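Long-range contacts in PrgZ (Enterococcus faecalis, PDB 4FAJ), which binds peptide pheromone as a membrane-anchored extracellular receptor of the solute-binding protein 5 family and probably serves in peptide uptake: residues Leu64-Pro69 / Phe274-Glu279; Val417-Phe422 / Pro447-Val452. One frame throughout, in Å; residues are numbered along the deposited sequence.

How the interactions relate
Interaction 1 is complete, at residue 279, well before interaction 2 begins at residue 417, and their centres lie about 13 Å apart. They belong to different sheets: 64-69 and 274-279 leave paired strands of a four-stranded mixed sheet, 417-422 and 447-452 leave the parallel pair of a beta-alpha-beta unit in another mixed sheet. The loops that follow strands 271-276 and 412-418 meet through Lys278, whose NZ forms a salt bridge with Asp419 OD1 (2.8 Å), and through a probable hydrogen bond from Glu421 N to Lys278 O. One zinc ion takes Glu279, Glu421 and Tyr301, so metal, salt bridge and backbone link the segments just beyond the two sheets, beside the bound peptide.

Interaction 1. Residues Leu64-Pro69 / Phe274-Glu279. With ZN (zinc ion), chain F.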
loop_
_atom_site.group_PDB
_atom_site.type_symbol
_atom_site.label_atom_id
_atom_site.label_comp_id
_atom_site.label_asym_id
_atom_site.label_seq_id
_atom_site.Cartn_x
_atom_site.Cartn_y
_atom_site.Cartn_z
ATOM N N LEU A 64 -15.710 -10.706 8.597
ATOM C CA LEU A 64 -14.550 -10.894 7.731
ATOM C C LEU A 64 -13.273 -10.657 8.533
ATOM O O LEU A 64 -13.328 -10.378 9.726
ATOM C CB LEU A 64 -14.619 -9.936 6.535
ATOM C CG LEU A 64 -15.925 -9.944 5.714
ATOM C CD1 LEU A 64 -15.859 -8.906 4.592
ATOM C CD2 LEU A 64 -16.237 -11.322 5.146
ATOM N N THR A 65 -12.119 -10.772 7.880
ATOM C CA THR A 65 -10.856 -10.721 8.589
ATOM C C THR A 65 -9.966 -9.584 8.115
ATOM O O THR A 65 -10.134 -9.053 7.016
ATOM C CB THR A 65 -10.084 -12.056 8.469
ATOM O OG1 THR A 65 -9.718 -12.287 7.107
ATOM C CG2 THR A 65 -10.939 -13.209 8.962
ATOM N N ALA A 66 -8.995 -9.251 8.956
ATOM C CA ALA A 66 -8.031 -8.182 8.696
ATOM C C ALA A 66 -6.692 -8.649 9.249
ATOM O O ALA A 66 -6.659 -9.493 10.155
ATOM C CB ALA A 66 -8.474 -6.888 9.395
ATOM N N GLY A 67 -5.599 -8.095 8.728
ATOM C CA GLY A 67 -4.250 -8.513 9.139
ATOM C C GLY A 67 -3.662 -7.722 10.301
ATOM O O GLY A 67 -2.781 -8.220 11.004
ATOM N N THR A 68 -4.134 -6.484 10.497
ATOM C CA THR A 68 -3.665 -5.621 11.592
ATOM C C THR A 68 -4.819 -4.760 12.096
ATOM O O THR A 68 -5.842 -4.670 11.424
ATOM C CB THR A 68 -2.547 -4.641 11.139
ATOM O OG1 THR A 68 -3.122 -3.581 10.357
ATOM C CG2 THR A 68 -1.424 -5.344 10.338
ATOM N N PRO A 69 -4.651 -4.108 13.268
ATOM C CA PRO A 69 -5.619 -3.079 13.653
ATOM C C PRO A 69 -5.615 -1.915 12.674
ATOM O O PRO A 69 -4.663 -1.734 11.919
ATOM C CB PRO A 69 -5.129 -2.617 15.026
ATOM C CG PRO A 69 -4.265 -3.792 15.535
ATOM C CD PRO A 69 -3.606 -4.280 14.294
ATOM N N PHE A 274 -15.423 -6.984 11.440
ATOM C CA PHE A 274 -14.048 -7.357 11.101
ATOM C C PHE A 274 -13.324 -7.863 12.345
ATOM O O PHE A 274 -13.532 -7.333 13.437
ATOM C CB PHE A 274 -13.301 -6.177 10.489
ATOM C CG PHE A 274 -13.878 -5.727 9.175
ATOM C CD1 PHE A 274 -13.367 -6.205 7.974
ATOM C CD2 PHE A 274 -14.958 -4.855 9.144
ATOM C CE1 PHE A 274 -13.913 -5.812 6.760
ATOM C CE2 PHE A 274 -15.507 -4.452 7.929
ATOM C CZ PHE A 274 -14.980 -4.947 6.732
ATOM N N GLN A 275 -12.492 -8.891 12.161
ATOM C CA GLN A 275 -11.692 -9.485 13.223
ATOM C C GLN A 275 -10.254 -9.652 12.744
ATOM O O GLN A 275 -10.024 -10.245 11.695
ATOM C CB GLN A 275 -12.267 -10.852 13.602
ATOM C CG GLN A 275 -11.345 -11.710 14.462
ATOM C CD GLN A 275 -11.234 -11.199 15.872
ATOM O OE1 GLN A 275 -12.228 -11.141 16.590
ATOM N NE2 GLN A 275 -10.022 -10.817 16.281
ATOM N N VAL A 276 -9.290 -9.150 13.509
ATOM C CA VAL A 276 -7.885 -9.334 13.164
ATOM C C VAL A 276 -7.510 -10.800 13.399
ATOM O O VAL A 276 -7.842 -11.373 14.436
ATOM C CB VAL A 276 -6.939 -8.406 13.971
ATOM C CG1 VAL A 276 -5.485 -8.698 13.629
ATOM C CG2 VAL A 276 -7.253 -6.940 13.680
ATOM N N VAL A 277 -6.841 -11.400 12.418
ATOM C CA VAL A 277 -6.342 -12.771 12.532
ATOM C C VAL A 277 -4.821 -12.773 12.389
ATOM O O VAL A 277 -4.286 -12.391 11.347
ATOM C CB VAL A 277 -6.996 -13.701 11.493
ATOM C CG1 VAL A 277 -6.384 -15.129 11.545
ATOM C CG2 VAL A 277 -8.490 -13.767 11.738
ATOM N N LYS A 278 -4.133 -13.160 13.459
ATOM C CA LYS A 278 -2.677 -13.236 13.457
ATOM C C LYS A 278 -2.201 -14.689 13.424
ATOM O O LYS A 278 -1.081 -14.967 12.977
ATOM C CB LYS A 278 -2.115 -12.573 14.708
ATOM C CG LYS A 278 -2.551 -11.117 14.959
ATOM C CD LYS A 278 -1.414 -10.105 14.726
ATOM C CE LYS A 278 -1.273 -9.113 15.876
ATOM N NZ LYS A 278 -0.219 -9.504 16.842
ATOM N N GLU A 279 -3.044 -15.604 13.907
ATOM C CA GLU A 279 -2.725 -17.035 13.971
ATOM C C GLU A 279 -3.693 -17.811 13.083
ATOM O O GLU A 279 -4.896 -17.848 13.346
ATOM C CB GLU A 279 -2.800 -17.539 15.415
ATOM C CG GLU A 279 -2.723 -19.077 15.562
ATOM C CD GLU A 279 -1.544 -19.684 14.851
ATOM O OE1 GLU A 279 -0.416 -19.179 15.028
ATOM O OE2 GLU A 279 -1.726 -20.678 14.102
HETATM ZN ZN ZN F . -0.161 -21.627 13.314
#
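Three backbone hydrogen bonds join the strands: Gln275 N to Leu64 O, Ala66 N to Gln275 O and Val277 N to Ala66 O. Val277 N to Ala66 O, 3.0 Å, is the straightest (163° at the hydrogen) and arrives almost along the C=O axis; Ala66 N instead sits well above the carbonyl plane of Gln275. Beyond the strand, Glu279 OE2 binds zinc at 2.0 Å, with Tyr301 and Glu421 completing the protein ligands, and also caps the following helix by accepting from Asn281 N. The pairing is parallel, Leu64-Phe274, Thr65-Gln275 and Ala66-Val276 in register, with 61-66 an outermost strand of the four-stranded mixed sheet in this solute-binding protein. Leu64, Ala66, Phe274 and Val276 share one face, where Leu64 CB meets the Phe274 ring obliquely, 4.2 Å from CE1, and Trp253 packs against that ring with planes nearly parallel. On the face of Thr65 and Gln275, the side chains of Thr65 and Val277 cross obliquely, CG2 to CG2 at 3.7 Å. Gln275 bends at chi2 (72°), which brings NE2 back to Val276 O along a lone pair, 2.9 Å away. Val276 CG2 lies 3.5 Å from Thr68 O, just past strand 61-66, while Thr68 itself packs on the bound peptide.

Interaction 2. Residues Val417-Phe422 / Pro447-Val452; sequences VSDGEF and PIPANV. With ZN (zinc ion), chain F.
Strand ends 417-418 and 447-448 run parallel, Val417 opposite Pro447 and Ser418 opposite Ile448, before each segment turns into a helix with Gly420 and Pro449 at the N-cap positions. Ile448 N donates to Val417 O at 2.8 Å, nearly along the C=O axis. The second bond, Asp419 N to Ile448 O, is weak, being bent to 123° at the hydrogen. Weaker CA-H...O contacts accompany them, Pro447 CA approaching Val417 O to 3.2 Å. Both strands and the helix after Gly420 form a beta-alpha-beta unit (412-418, 421-437, 442-448), the helix carrying the chain from one parallel strand to the next; helix 450-459 follows it. Val417 and Pro447 point to the same face. With Val417 CG2 in the crowded position between backbone N and carbonyl carbon, this methyl lies 3.6 Å from Pro447 CA. Asp419 CG takes the same crowded position (chi1 57°), which swings the carboxylate over the Ile448-Pro449 peptide: OD2 comes 3.6 Å from Pro449 N, which as a proline nitrogen has no hydrogen to give. The carboxylate's polar partner is Lys278, in a salt bridge to OD1. Glu421, extended from CB outward, reaches zinc through OE2 at 2.0 Å, and its OE1 accepts from Ile280 N. Each oxygen thus has its own partner, which would favour a deprotonated Glu421, while the ammonium of Lys278 probably keeps Asp419 ionised.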
loop_
_atom_site.group_PDB
_atom_site.type_symbol
_atom_site.label_atom_id
_atom_site.label_comp_id
_atom_site.label_asym_id
_atom_site.label_seq_id
_atom_site.Cartn_x
_atom_site.Cartn_y
_atom_site.Cartn_z
ATOM N N VAL A 417 9.990 -7.310 11.985
ATOM C CA VAL A 417 8.869 -7.950 11.330
ATOM C C VAL A 417 7.602 -7.703 12.139
ATOM O O VAL A 417 7.654 -7.467 13.349
ATOM C CB VAL A 417 9.085 -9.473 11.174
ATOM C CG1 VAL A 417 10.362 -9.768 10.385
ATOM C CG2 VAL A 417 9.122 -10.177 12.545
ATOM N N SER A 418 6.468 -7.754 11.453
ATOM C CA SER A 418 5.163 -7.718 12.106
ATOM C C SER A 418 5.012 -8.962 12.995
ATOM O O SER A 418 5.580 -10.011 12.693
ATOM C CB SER A 418 4.069 -7.665 11.049
ATOM O OG SER A 418 2.778 -7.781 11.636
ATOM N N ASP A 419 4.281 -8.857 14.105
ATOM C CA ASP A 419 4.211 -9.990 15.047
ATOM C C ASP A 419 3.156 -11.068 14.706
ATOM O O ASP A 419 2.879 -11.940 15.529
ATOM C CB ASP A 419 4.088 -9.508 16.503
ATOM C CG ASP A 419 2.889 -8.620 16.739
ATOM O OD1 ASP A 419 2.092 -8.407 15.804
ATOM O OD2 ASP A 419 2.750 -8.128 17.880
ATOM N N GLY A 420 2.605 -11.027 13.496
ATOM C CA GLY A 420 1.715 -12.091 12.986
ATOM C C GLY A 420 2.451 -13.399 12.696
ATOM O O GLY A 420 3.691 -13.425 12.569
ATOM N N GLU A 421 1.704 -14.497 12.588
ATOM C CA GLU A 421 2.334 -15.819 12.518
ATOM C C GLU A 421 3.337 -15.921 11.373
ATOM O O GLU A 421 4.496 -16.291 11.577
ATOM C CB GLU A 421 1.289 -16.934 12.362
ATOM C CG GLU A 421 1.907 -18.324 12.298
ATOM C CD GLU A 421 0.885 -19.435 12.188
ATOM O OE1 GLU A 421 -0.309 -19.141 11.965
ATOM O OE2 GLU A 421 1.284 -20.614 12.352
ATOM N N PHE A 422 2.882 -15.619 10.162
ATOM C CA PHE A 422 3.713 -15.851 8.981
ATOM C C PHE A 422 4.731 -14.758 8.705
ATOM O O PHE A 422 5.722 -15.016 8.044
ATOM C CB PHE A 422 2.852 -16.189 7.765
ATOM C CG PHE A 422 2.427 -17.624 7.762
ATOM C CD1 PHE A 422 3.189 -18.581 7.118
ATOM C CD2 PHE A 422 1.317 -18.030 8.494
ATOM C CE1 PHE A 422 2.826 -19.923 7.154
ATOM C CE2 PHE A 422 0.945 -19.385 8.543
ATOM C CZ PHE A 422 1.708 -20.323 7.878
ATOM N N PRO A 447 9.900 -9.302 16.256
ATOM C CA PRO A 447 8.490 -9.110 15.930
ATOM C C PRO A 447 7.845 -8.021 16.776
ATOM O O PRO A 447 7.928 -8.063 18.017
ATOM C CB PRO A 447 7.855 -10.470 16.260
ATOM C CG PRO A 447 8.987 -11.395 16.538
ATOM C CD PRO A 447 10.114 -10.563 16.991
ATOM N N ILE A 448 7.190 -7.069 16.114
ATOM C CA ILE A 448 6.553 -5.954 16.791
ATOM C C ILE A 448 5.159 -5.663 16.242
ATOM O O ILE A 448 4.836 -6.033 15.097
ATOM C CB ILE A 448 7.418 -4.651 16.716
ATOM C CG1 ILE A 448 7.883 -4.368 15.282
ATOM C CG2 ILE A 448 8.631 -4.758 17.639
ATOM C CD1 ILE A 448 8.527 -3.007 15.116
ATOM N N PRO A 449 4.321 -4.998 17.058
ATOM C CA PRO A 449 3.003 -4.558 16.612
ATOM C C PRO A 449 3.070 -3.547 15.469
ATOM O O PRO A 449 4.043 -2.806 15.349
ATOM C CB PRO A 449 2.410 -3.898 17.860
ATOM C CG PRO A 449 3.176 -4.427 18.982
ATOM C CD PRO A 449 4.553 -4.639 18.468
ATOM N N ALA A 450 2.009 -3.499 14.677
ATOM C CA ALA A 450 1.964 -2.689 13.465
ATOM C C ALA A 450 2.148 -1.194 13.722
ATOM O O ALA A 450 2.884 -0.543 12.989
ATOM C CB ALA A 450 0.656 -2.940 12.710
ATOM N N ASN A 451 1.496 -0.649 14.748
ATOM C CA ASN A 451 1.646 0.785 15.042
ATOM C C ASN A 451 3.076 1.164 15.445
ATOM O O ASN A 451 3.565 2.218 15.050
ATOM C CB ASN A 451 0.618 1.279 16.078
ATOM C CG ASN A 451 0.819 0.692 17.458
ATOM O OD1 ASN A 451 1.267 -0.446 17.623
ATOM N ND2 ASN A 451 0.470 1.475 18.471
ATOM N N VAL A 452 3.746 0.296 16.202
ATOM C CA VAL A 452 5.151 0.491 16.568
ATOM C C VAL A 452 6.073 0.355 15.338
ATOM O O VAL A 452 7.010 1.137 15.163
ATOM C CB VAL A 452 5.601 -0.497 17.681
ATOM C CG1 VAL A 452 7.087 -0.338 17.981
ATOM C CG2 VAL A 452 4.774 -0.291 18.966
HETATM ZN ZN ZN F . -0.161 -21.627 13.314
#